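Local coordinates for protein spydx (PDB 2J43) that binds alpha-glucans such as host lung glycogen through two family 41 carbohydrate-binding modules of a larger surface pullulanase, which probably cleaves alpha-1,6-glucosidic linkages, at residues A1-R6 with K62-V67; L23-W26 with P32-D35; W96-E99 with A103-Y106; L149-K152 with A157-D160; K189-K194 with V202-T207. One frame throughout, in Å; residues are numbered along the deposited sequence.

Contact 1: residues A1-R6 with K62-V67. Unlike the reference sequence in segment 1-6: S2 (reference Glu).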
# COMPACT_ATOMS: atom_id res chain seq x y z
N ALA A 1 18.80 -3.86 14.34
CA ALA A 1 18.99 -3.01 13.14
C ALA A 1 18.13 -1.74 13.21
O ALA A 1 17.09 -1.71 13.87
CB ALA A 1 18.63 -3.81 11.86
N SER A 2 18.57 -0.72 12.48
CA SER A 2 17.89 0.56 12.43
C SER A 2 16.66 0.59 11.55
O SER A 2 15.83 1.48 11.68
CB SER A 2 18.86 1.62 11.91
OG SER A 2 19.84 1.85 12.90
N HIS A 3 16.56 -0.37 10.63
CA HIS A 3 15.46 -0.41 9.67
C HIS A 3 14.91 -1.83 9.61
O HIS A 3 15.66 -2.84 9.71
CB HIS A 3 15.95 -0.03 8.28
CG HIS A 3 16.51 1.36 8.19
ND1 HIS A 3 15.71 2.47 8.04
CD2 HIS A 3 17.78 1.81 8.25
CE1 HIS A 3 16.48 3.55 7.99
NE2 HIS A 3 17.74 3.18 8.10
N HIS A 4 13.61 -1.91 9.42
CA HIS A 4 12.91 -3.18 9.35
C HIS A 4 11.88 -3.12 8.20
O HIS A 4 11.37 -2.04 7.86
CB HIS A 4 12.19 -3.47 10.68
CG HIS A 4 13.12 -3.85 11.80
ND1 HIS A 4 13.99 -2.95 12.39
CD2 HIS A 4 13.29 -5.02 12.46
CE1 HIS A 4 14.68 -3.57 13.33
NE2 HIS A 4 14.28 -4.82 13.39
N LEU A 5 11.57 -4.29 7.65
CA LEU A 5 10.47 -4.44 6.73
C LEU A 5 9.38 -5.27 7.41
O LEU A 5 9.58 -6.45 7.70
CB LEU A 5 10.92 -5.16 5.46
CG LEU A 5 9.87 -5.37 4.35
CD1 LEU A 5 9.38 -4.04 3.78
CD2 LEU A 5 10.37 -6.25 3.24
N ARG A 6 8.24 -4.66 7.68
CA ARG A 6 7.10 -5.42 8.24
C ARG A 6 6.36 -6.11 7.13
O ARG A 6 5.77 -5.45 6.28
CB ARG A 6 6.17 -4.50 9.02
CG ARG A 6 4.88 -5.14 9.48
CD ARG A 6 4.20 -4.49 10.69
NE ARG A 6 5.08 -4.54 11.85
CZ ARG A 6 4.79 -3.94 12.99
NH1 ARG A 6 3.65 -3.29 13.10
NH2 ARG A 6 5.61 -4.04 14.03
N LYS A 62 22.82 -0.44 5.02
CA LYS A 62 22.96 0.39 3.83
C LYS A 62 22.52 -0.36 2.58
O LYS A 62 22.54 -1.58 2.53
CB LYS A 62 24.41 0.85 3.69
CG LYS A 62 25.38 -0.29 3.44
CD LYS A 62 26.70 -0.13 4.19
CE LYS A 62 27.44 -1.45 4.29
NZ LYS A 62 27.04 -2.18 5.52
N HIS A 63 22.11 0.39 1.56
CA HIS A 63 21.69 -0.09 0.26
C HIS A 63 20.48 -1.01 0.32
O HIS A 63 20.56 -2.20 0.01
CB HIS A 63 22.84 -0.72 -0.54
CG HIS A 63 24.08 0.14 -0.56
ND1 HIS A 63 25.26 -0.22 0.04
CD2 HIS A 63 24.30 1.37 -1.11
CE1 HIS A 63 26.16 0.74 -0.14
NE2 HIS A 63 25.60 1.71 -0.84
N ARG A 64 19.36 -0.41 0.71
CA ARG A 64 18.07 -1.08 0.82
C ARG A 64 17.24 -0.94 -0.45
O ARG A 64 16.49 0.00 -0.61
CB ARG A 64 17.32 -0.53 2.03
CG ARG A 64 17.86 -0.97 3.32
CD ARG A 64 17.17 -0.41 4.55
NE ARG A 64 17.13 1.06 4.59
CZ ARG A 64 18.18 1.82 4.93
NH1 ARG A 64 19.35 1.27 5.24
NH2 ARG A 64 18.06 3.15 4.92
N GLN A 65 17.42 -1.87 -1.37
CA GLN A 65 16.77 -1.84 -2.68
C GLN A 65 15.86 -3.02 -2.95
O GLN A 65 14.84 -2.88 -3.63
CB GLN A 65 17.79 -1.78 -3.80
CG GLN A 65 18.65 -0.50 -3.75
CD GLN A 65 19.75 -0.53 -4.78
OE1 GLN A 65 20.70 -1.34 -4.68
NE2 GLN A 65 19.63 0.32 -5.78
N GLN A 66 16.27 -4.22 -2.51
CA GLN A 66 15.50 -5.42 -2.84
C GLN A 66 15.67 -6.47 -1.74
O GLN A 66 16.79 -6.69 -1.27
CB GLN A 66 15.96 -6.03 -4.15
CG GLN A 66 15.93 -5.10 -5.37
CD GLN A 66 16.18 -5.79 -6.69
OE1 GLN A 66 15.44 -6.72 -7.07
NE2 GLN A 66 17.19 -5.32 -7.43
N VAL A 67 14.57 -7.13 -1.40
CA VAL A 67 14.55 -8.21 -0.44
C VAL A 67 13.96 -9.41 -1.12
O VAL A 67 12.94 -9.31 -1.79
CB VAL A 67 13.67 -7.82 0.75
CG1 VAL A 67 13.37 -8.97 1.65
CG2 VAL A 67 14.38 -6.65 1.53
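The imidazole of H3 overlaps the guanidinium of R64 face to face, a parallel, offset stack with group centres 3.5 Å apart and planes only 14° from parallel. The stack sits at the margin of the beta-sandwich of the first family 41 module, where the segment leading into strand 4-9 of one sheet faces the segment leading into strand 66-73 of the other. R64 CZ rests near H3 CD2, at 3.3 Å, while R64 NH2 lies over the rim of the ring 3.2 Å from H3 NE2. That nitrogen pair is a stacking approach, not a hydrogen bond, because the N-H points poorly for one. A bend at chi3 (-56°) in the R64 chain turns the guanidinium across the H3 side chain. Its edge is then tied elsewhere: NE to P90 O, and NH1 to A60 O and, weakly, A61 O. These bonds fix the rotation of the flat group and present its face to H3; the positive charge would be expected to disfavour protonation of the imidazole. One step deeper, the buried side chains of L5 and V67, both of which also touch L59, meet loosely, L5 CD2 lying 4.4 Å from V67 CG1.

Contact 2: residues L23-W26 with P32-D35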
# COMPACT_ATOMS: atom_id res chain seq x y z
N LEU A 23 10.59 -18.34 7.59
CA LEU A 23 10.77 -17.25 6.61
C LEU A 23 12.26 -17.14 6.35
O LEU A 23 13.03 -16.69 7.18
CB LEU A 23 10.24 -15.93 7.14
CG LEU A 23 10.29 -14.74 6.19
CD1 LEU A 23 9.50 -15.06 4.93
CD2 LEU A 23 9.74 -13.43 6.83
N TRP A 24 12.65 -17.48 5.13
CA TRP A 24 14.03 -17.60 4.69
C TRP A 24 14.31 -16.38 3.79
O TRP A 24 13.56 -16.14 2.85
CB TRP A 24 14.22 -18.91 3.91
CG TRP A 24 15.63 -19.11 3.44
CD1 TRP A 24 16.21 -18.63 2.29
CD2 TRP A 24 16.62 -19.88 4.11
NE1 TRP A 24 17.53 -19.04 2.25
CE2 TRP A 24 17.81 -19.80 3.36
CE3 TRP A 24 16.63 -20.63 5.31
CZ2 TRP A 24 19.00 -20.43 3.76
CZ3 TRP A 24 17.80 -21.27 5.71
CH2 TRP A 24 18.98 -21.17 4.94
N VAL A 25 15.29 -15.55 4.14
CA VAL A 25 15.47 -14.24 3.51
C VAL A 25 16.88 -14.00 2.96
O VAL A 25 17.87 -14.50 3.50
CB VAL A 25 15.09 -13.10 4.49
CG1 VAL A 25 13.64 -13.19 4.88
CG2 VAL A 25 15.96 -13.14 5.74
N TRP A 26 16.93 -13.25 1.88
CA TRP A 26 18.18 -12.80 1.30
C TRP A 26 18.04 -11.46 0.63
O TRP A 26 17.00 -10.80 0.72
CB TRP A 26 18.73 -13.88 0.41
CG TRP A 26 17.95 -14.27 -0.85
CD1 TRP A 26 18.28 -13.93 -2.12
CD2 TRP A 26 16.78 -15.14 -0.98
NE1 TRP A 26 17.41 -14.49 -3.02
CE2 TRP A 26 16.50 -15.26 -2.37
CE3 TRP A 26 15.96 -15.83 -0.09
CZ2 TRP A 26 15.44 -16.01 -2.87
CZ3 TRP A 26 14.92 -16.58 -0.60
CH2 TRP A 26 14.66 -16.65 -1.97
N PRO A 32 21.08 -12.36 6.21
CA PRO A 32 20.56 -13.40 5.33
C PRO A 32 20.55 -14.73 6.03
O PRO A 32 21.42 -15.06 6.84
CB PRO A 32 21.55 -13.39 4.17
CG PRO A 32 21.97 -11.98 4.14
CD PRO A 32 22.20 -11.64 5.57
N SER A 33 19.55 -15.53 5.71
CA SER A 33 19.39 -16.87 6.26
C SER A 33 20.56 -17.73 5.89
O SER A 33 21.08 -17.65 4.77
CB SER A 33 18.08 -17.51 5.79
OG SER A 33 16.96 -16.73 6.22
N LYS A 34 20.98 -18.58 6.82
CA LYS A 34 22.02 -19.54 6.56
C LYS A 34 21.65 -20.88 7.16
O LYS A 34 20.80 -20.95 8.07
CB LYS A 34 23.38 -19.02 7.04
CG LYS A 34 23.51 -18.84 8.47
CD LYS A 34 24.90 -18.17 8.80
CE LYS A 34 25.23 -18.23 10.29
NZ LYS A 34 26.19 -17.12 10.68
N ASP A 35 22.26 -21.93 6.67
CA ASP A 35 22.03 -23.29 7.10
C ASP A 35 20.63 -23.80 6.81
O ASP A 35 19.74 -23.88 7.69
CB ASP A 35 22.38 -23.50 8.60
CG ASP A 35 22.58 -24.98 8.94
OD1 ASP A 35 22.35 -25.87 8.08
OD2 ASP A 35 22.95 -25.34 10.06
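S33 reaches strand 21-27 with both its backbone and its side chain, and W24 supplies the surface on which it rests. The strand belongs to the four-stranded antiparallel sheet of the first module's beta-sandwich. W24 and W26 bond through their backbones to L70 and S68 of strand 66-73, while V25 turns its polar groups toward the loop 32-35. V25 N donates to S33 OG over 2.9 Å, at a nearly straight 168°, and S33 N donates to V25 O over 3.0 Å in the carbonyl plane. The loop thus continues the kind of pairing L23 makes with I41, with a hydroxyl oxygen standing in for one backbone carbonyl. S33 can do this because OG lies beside its own backbone N (chi1 -61°), which lets a single residue offer acceptor and donor together.

The two bonds hold S33 so that its CB lies over the W24 indole. This is a CH-pi contact, with CB 3.3 Å from the centroid of the six-membered ring and 14° off its normal. The far end of the indole continues along the loop, CH2 coming within 3.5 Å of K34 C, and D35 lies at the ring edge. W36, beyond the segment, meets W24 edge-to-face. V25 adds CG2 beside the serine hydroxyl at 3.8 Å from S33 OG, and its carbonyl oxygen also receives the C-H of P32, with V25 O 3.4 Å from P32 CA.

Contact 3: residues W96-E99 with A103-Y106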
# COMPACT_ATOMS: atom_id res chain seq x y z
N TRP A 96 2.65 -5.82 1.88
CA TRP A 96 1.54 -6.74 1.98
C TRP A 96 1.66 -7.77 0.89
O TRP A 96 1.71 -7.43 -0.30
CB TRP A 96 0.20 -6.02 1.89
CG TRP A 96 -0.11 -5.22 3.13
CD1 TRP A 96 -0.98 -5.59 4.11
CD2 TRP A 96 0.41 -3.94 3.53
NE1 TRP A 96 -1.04 -4.64 5.08
CE2 TRP A 96 -0.19 -3.61 4.77
CE3 TRP A 96 1.33 -3.02 2.96
CZ2 TRP A 96 0.11 -2.44 5.46
CZ3 TRP A 96 1.60 -1.84 3.65
CH2 TRP A 96 0.98 -1.55 4.88
N ILE A 97 1.68 -9.03 1.31
CA ILE A 97 1.85 -10.16 0.41
C ILE A 97 0.56 -10.93 0.37
O ILE A 97 0.13 -11.49 1.38
CB ILE A 97 3.03 -11.04 0.83
CG1 ILE A 97 4.31 -10.21 0.77
CG2 ILE A 97 3.17 -12.26 -0.07
CD1 ILE A 97 5.26 -10.51 1.82
N ASP A 98 -0.05 -10.94 -0.79
CA ASP A 98 -1.35 -11.59 -0.88
C ASP A 98 -1.23 -13.11 -1.04
O ASP A 98 -0.16 -13.68 -1.00
CB ASP A 98 -2.24 -10.90 -1.94
CG ASP A 98 -1.74 -11.08 -3.37
OD1 ASP A 98 -1.07 -12.09 -3.70
OD2 ASP A 98 -2.02 -10.21 -4.22
N GLU A 99 -2.37 -13.77 -1.18
CA GLU A 99 -2.38 -15.23 -1.21
C GLU A 99 -1.70 -15.85 -2.43
O GLU A 99 -1.38 -17.03 -2.41
CB GLU A 99 -3.83 -15.75 -1.11
CG GLU A 99 -4.63 -15.55 -2.38
CD GLU A 99 -5.36 -14.23 -2.47
OE1 GLU A 99 -5.09 -13.27 -1.70
OE2 GLU A 99 -6.22 -14.14 -3.38
N ALA A 103 3.20 -8.72 -4.14
CA ALA A 103 3.53 -7.73 -3.14
C ALA A 103 2.89 -6.39 -3.43
O ALA A 103 2.72 -6.00 -4.60
CB ALA A 103 5.02 -7.60 -3.00
N HIS A 104 2.55 -5.68 -2.36
CA HIS A 104 1.88 -4.38 -2.45
C HIS A 104 2.49 -3.44 -1.46
O HIS A 104 2.82 -3.84 -0.33
CB HIS A 104 0.37 -4.58 -2.17
CG HIS A 104 -0.27 -5.56 -3.07
ND1 HIS A 104 -0.41 -6.89 -2.74
CD2 HIS A 104 -0.84 -5.41 -4.29
CE1 HIS A 104 -1.06 -7.51 -3.71
NE2 HIS A 104 -1.32 -6.64 -4.67
N ALA A 105 2.58 -2.16 -1.80
CA ALA A 105 3.21 -1.17 -0.96
C ALA A 105 2.22 -0.49 0.03
O ALA A 105 2.58 0.45 0.72
CB ALA A 105 3.91 -0.10 -1.83
N TYR A 106 0.97 -0.96 -0.00
CA TYR A 106 -0.08 -0.55 0.94
C TYR A 106 -1.04 -1.74 1.03
O TYR A 106 -0.93 -2.69 0.26
CB TYR A 106 -0.80 0.71 0.40
CG TYR A 106 -1.32 0.53 -1.00
CD1 TYR A 106 -2.49 -0.19 -1.27
CD2 TYR A 106 -0.65 1.09 -2.10
CE1 TYR A 106 -2.94 -0.40 -2.55
CE2 TYR A 106 -1.11 0.92 -3.40
CZ TYR A 106 -2.27 0.19 -3.62
OH TYR A 106 -2.76 0.01 -4.90
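H104 begins its run along segment 96-99 at CB, which sits beside the backbone of W96, 4.3 Å from W96 CB. With CG beside the backbone N (chi1 -56°), the imidazole turns its edge toward segment 96-99, and ND1 donates to W96 O at 3.3 Å. This bond arrives well above the carbonyl plane, 43° out of it. The same oxygen takes a shorter but bent, weak bond from H104 N, so one residue grips it twice. Further out, CE1 approaches D98, its distance to D98 OD2 being 2.9 Å; the carboxylate is turned 58° from the ring plane. The other carboxylate oxygen, D98 OD1, is bonded to H102 N, which positions the group at the turn; the carboxylate's charge could polarise the imidazole.

Across the pair, W96 N donates to H104 O at 3.0 Å. The W96 indole lies with one face against the chain of Y106, its CE3 atom being 3.3 Å from Y106 C, and H8 stacks with the same indole. The hydroxyl of Y106 bonds to H199 of the second module. The whole is an antiparallel beta hairpin, in which W96 and H104 form the hydrogen-bonded pair and the short strand 103-104 edges the first module's sheet.

Contact 4: residues L149-K152 with A157-D160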
# COMPACT_ATOMS: atom_id res chain seq x y z
N LEU A 149 -13.38 14.60 2.97
CA LEU A 149 -12.18 13.92 3.45
C LEU A 149 -12.22 13.83 5.00
O LEU A 149 -11.29 14.27 5.71
CB LEU A 149 -10.95 14.71 2.97
CG LEU A 149 -10.66 14.47 1.47
CD1 LEU A 149 -9.73 15.51 0.92
CD2 LEU A 149 -10.09 13.11 1.19
N SER A 150 -13.29 13.28 5.53
CA SER A 150 -13.44 13.15 6.99
C SER A 150 -12.72 11.90 7.53
O SER A 150 -12.40 11.84 8.73
CB SER A 150 -14.92 13.11 7.37
OG SER A 150 -15.59 12.09 6.68
N HIS A 151 -12.47 10.89 6.68
CA HIS A 151 -11.80 9.67 7.18
C HIS A 151 -10.31 9.96 7.22
O HIS A 151 -9.76 10.55 6.27
CB HIS A 151 -12.07 8.45 6.30
CG HIS A 151 -13.48 7.96 6.32
ND1 HIS A 151 -14.47 8.46 5.50
CD2 HIS A 151 -14.09 7.01 7.10
CE1 HIS A 151 -15.60 7.82 5.73
NE2 HIS A 151 -15.40 6.94 6.69
N LYS A 152 -9.66 9.57 8.32
CA LYS A 152 -8.24 9.74 8.48
C LYS A 152 -7.57 8.39 8.54
O LYS A 152 -8.04 7.44 9.20
CB LYS A 152 -7.88 10.60 9.71
CG LYS A 152 -8.63 11.96 9.77
CD LYS A 152 -8.10 12.96 8.74
CE LYS A 152 -8.97 14.21 8.53
NZ LYS A 152 -10.40 14.11 8.96
N ALA A 157 -5.84 12.06 4.85
CA ALA A 157 -7.28 11.87 4.81
C ALA A 157 -7.56 10.97 3.64
O ALA A 157 -6.72 10.84 2.76
CB ALA A 157 -7.97 13.21 4.67
N TYR A 158 -8.73 10.35 3.59
CA TYR A 158 -9.08 9.55 2.44
C TYR A 158 -10.56 9.42 2.19
O TYR A 158 -11.39 9.69 3.07
CB TYR A 158 -8.46 8.14 2.54
CG TYR A 158 -9.05 7.25 3.61
CD1 TYR A 158 -10.19 6.54 3.38
CD2 TYR A 158 -8.47 7.17 4.86
CE1 TYR A 158 -10.75 5.73 4.38
CE2 TYR A 158 -9.02 6.34 5.89
CZ TYR A 158 -10.15 5.64 5.62
OH TYR A 158 -10.73 4.83 6.56
N VAL A 159 -10.90 9.03 0.97
CA VAL A 159 -12.25 8.61 0.65
C VAL A 159 -12.20 7.37 -0.23
O VAL A 159 -11.30 7.23 -1.08
CB VAL A 159 -13.03 9.74 -0.02
CG1 VAL A 159 -12.40 10.16 -1.30
CG2 VAL A 159 -14.55 9.30 -0.14
N ASP A 160 -13.17 6.48 -0.03
CA ASP A 160 -13.32 5.27 -0.83
C ASP A 160 -14.39 5.55 -1.90
O ASP A 160 -15.56 5.87 -1.58
CB ASP A 160 -13.73 4.07 0.03
CG ASP A 160 -12.61 3.58 0.89
OD1 ASP A 160 -11.47 3.57 0.39
OD2 ASP A 160 -12.77 3.21 2.07
O HOH W 1 -13.70 10.59 3.92
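H151 lays its CB over one face of the Y158 ring, as a CH-pi contact, and only then turns its imidazole past the ring. CB stands 3.6 Å from the centroid of the Y158 ring and 17° off its normal, displaced toward the CZ rim. The two rings are near parallel, at 28°, but slid apart, their centroids 5.4 Å from each other, so there is little ring-on-ring stacking. Y158 reaches this place with CG between its backbone N and carbonyl carbon (chi1 69°), which folds the phenol back over the facing chain; its edge then passes K152 O. R115 makes a cation-pi contact with the same phenol.

Along the backbone, Y158 N donates to H151 O at 2.9 Å. In the return direction a water carries the link: it accepts from H151 N, donates to Y158 O at 2.6 Å, and bonds to H151 ND1 in the plane of the imidazole, which restrains that ring's rotation. The buried L149 supplies an apolar patch, its CB 3.7 Å from A157 CB. K152 curls over the methyl of A157 and bonds weakly to L149 O and S150 O.

This is a beta hairpin in the second family 41 module, joining strands 147-153 and 156-162; the first strand is irregular here, and the water bridges the two backbones.

Contact 5: residues K189-K194 with V202-T207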
# COMPACT_ATOMS: atom_id res chain seq x y z
N LYS A 189 -4.75 21.47 -11.87
CA LYS A 189 -4.74 20.45 -12.88
C LYS A 189 -5.47 19.23 -12.37
O LYS A 189 -5.19 18.73 -11.29
CB LYS A 189 -3.30 20.10 -13.29
CG LYS A 189 -2.74 21.01 -14.42
CD LYS A 189 -1.20 21.08 -14.35
CE LYS A 189 -0.65 22.53 -14.25
NZ LYS A 189 0.21 22.63 -13.01
N ASP A 190 -6.36 18.74 -13.19
CA ASP A 190 -7.11 17.53 -12.88
C ASP A 190 -6.17 16.35 -12.69
O ASP A 190 -5.24 16.14 -13.49
CB ASP A 190 -8.00 17.19 -14.03
CG ASP A 190 -9.22 18.11 -14.16
OD1 ASP A 190 -9.58 18.83 -13.20
OD2 ASP A 190 -9.93 18.06 -15.20
N TYR A 191 -6.43 15.57 -11.65
CA TYR A 191 -5.73 14.30 -11.47
C TYR A 191 -6.39 13.23 -12.29
O TYR A 191 -7.58 13.07 -12.27
CB TYR A 191 -5.81 13.86 -10.02
CG TYR A 191 -5.09 14.73 -9.07
CD1 TYR A 191 -3.73 14.75 -9.02
CD2 TYR A 191 -5.78 15.55 -8.17
CE1 TYR A 191 -3.04 15.54 -8.14
CE2 TYR A 191 -5.14 16.32 -7.27
CZ TYR A 191 -3.76 16.35 -7.24
OH TYR A 191 -3.16 17.18 -6.34
N LEU A 192 -5.58 12.45 -13.01
CA LEU A 192 -6.09 11.38 -13.83
C LEU A 192 -5.38 10.09 -13.44
O LEU A 192 -4.17 10.08 -13.22
CB LEU A 192 -5.80 11.71 -15.31
CG LEU A 192 -6.96 12.04 -16.25
CD1 LEU A 192 -8.14 12.83 -15.61
CD2 LEU A 192 -6.43 12.76 -17.52
N PHE A 193 -6.15 9.01 -13.35
CA PHE A 193 -5.57 7.70 -13.03
C PHE A 193 -6.19 6.61 -13.83
O PHE A 193 -7.38 6.45 -13.87
CB PHE A 193 -5.71 7.40 -11.52
CG PHE A 193 -4.95 6.17 -11.07
CD1 PHE A 193 -3.56 6.20 -11.01
CD2 PHE A 193 -5.62 5.04 -10.71
CE1 PHE A 193 -2.86 5.06 -10.60
CE2 PHE A 193 -4.93 3.90 -10.28
CZ PHE A 193 -3.56 3.93 -10.23
N LYS A 194 -5.35 5.77 -14.44
CA LYS A 194 -5.85 4.69 -15.29
C LYS A 194 -5.13 3.35 -15.09
O LYS A 194 -5.08 2.54 -16.02
CB LYS A 194 -5.74 5.12 -16.77
CG LYS A 194 -4.34 5.52 -17.23
CD LYS A 194 -4.12 5.22 -18.72
CE LYS A 194 -4.68 6.28 -19.64
NZ LYS A 194 -4.12 6.15 -21.04
N VAL A 202 -4.57 5.17 -4.36
CA VAL A 202 -3.70 6.20 -4.86
C VAL A 202 -3.44 7.26 -3.82
O VAL A 202 -4.13 7.37 -2.78
CB VAL A 202 -4.21 6.80 -6.19
CG1 VAL A 202 -4.32 5.72 -7.28
CG2 VAL A 202 -5.52 7.52 -6.00
N PHE A 203 -2.43 8.08 -4.09
CA PHE A 203 -1.89 8.97 -3.11
C PHE A 203 -1.58 10.29 -3.77
O PHE A 203 -0.88 10.34 -4.79
CB PHE A 203 -0.61 8.38 -2.49
CG PHE A 203 -0.84 7.02 -1.93
CD1 PHE A 203 -1.09 6.84 -0.60
CD2 PHE A 203 -0.88 5.92 -2.76
CE1 PHE A 203 -1.40 5.55 -0.11
CE2 PHE A 203 -1.16 4.66 -2.28
CZ PHE A 203 -1.42 4.48 -0.95
N VAL A 204 -2.17 11.35 -3.24
CA VAL A 204 -1.89 12.73 -3.65
C VAL A 204 -1.57 13.59 -2.46
O VAL A 204 -1.89 13.23 -1.32
CB VAL A 204 -3.04 13.38 -4.50
CG1 VAL A 204 -3.09 12.77 -5.92
CG2 VAL A 204 -4.33 13.25 -3.81
N LYS A 205 -0.84 14.69 -2.67
CA LYS A 205 -0.44 15.52 -1.58
C LYS A 205 -0.34 17.02 -1.92
O LYS A 205 -0.08 17.34 -3.08
CB LYS A 205 0.96 15.09 -1.07
CG LYS A 205 2.05 15.05 -2.13
CD LYS A 205 3.41 14.68 -1.45
CE LYS A 205 4.54 14.57 -2.43
NZ LYS A 205 4.96 15.89 -3.05
N ASP A 206 -0.58 17.86 -0.92
CA ASP A 206 -0.31 19.29 -0.99
C ASP A 206 -0.89 19.91 -2.28
O ASP A 206 -2.10 19.75 -2.54
CB ASP A 206 1.23 19.49 -0.82
CG ASP A 206 1.74 18.87 0.47
OD1 ASP A 206 1.22 19.22 1.54
OD2 ASP A 206 2.64 18.04 0.49
N THR A 207 -0.05 20.58 -3.08
CA THR A 207 -0.44 21.13 -4.36
C THR A 207 0.27 20.46 -5.52
O THR A 207 0.35 20.99 -6.64
CB THR A 207 -0.19 22.63 -4.43
OG1 THR A 207 1.17 22.93 -4.09
CG2 THR A 207 -1.03 23.35 -3.38
O HOH W 2 -4.17 18.99 -4.52
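Strands 191-193 and 202-205 run nearly antiparallel, at 165°, with axes 10.1 Å apart at closest approach and no backbone bond between them. They face each other across the core of the second module's beta-sandwich: they are the outermost strands of a sheet that evidently curls round, so that its two edges face each other, and side chains alone bridge the gap. The pattern is regular. Each aromatic residue of the first strand offers a ring face, and each valine of the second directs CG1 against it from the opposite direction.

F193 and V202 make the more centred pair. V202 CG1 lies 3.4 Å from the centroid of the F193 ring, so the methyl sits over the ring centre, slightly nearer CZ. The F193 ring is placed there with CG anti to its backbone N (chi1 -171°). Y191 and V204 repeat the CH-pi contact with a slip: V204 CG1 is 3.8 Å from the Y191 centroid, 21° off the normal, and sits toward the CD1-CE1 rim, 3.6 Å from Y191 CE1. I170 packs on F193, and F172 of the neighbouring strand 170-176 meets both Y191 and V204. F203, the residue between the two valines, lies instead toward Y106 and Y155.

Y191 carries a polar tip into this apolar setting, and it is well satisfied. Its OH bonds to D208 O and, at 2.8 Å, accepts from a water lying in the ring plane; that water also donates to D206 O, at 3.0 Å.

From the N terminus, the chain first sets down strand 4-9, and contact 1 closes a long loop when it returns at 62-67, tying the two sheets of the first module together. Contact 2 is nested inside that loop, folding 32-35 back onto strand 21-27; it touches contact 1 where V67 meets W26. Contact 3 follows in series as a hairpin at the edge of the first module's sheet. Contacts 4 and 5 then come in series within the second module, one a hairpin and the other joining the outermost strands of the same sheet. The modules meet where Y106 of contact 3 packs on F203 of contact 5, whereas contacts 2 and 4 lie about 40 Å apart between centres.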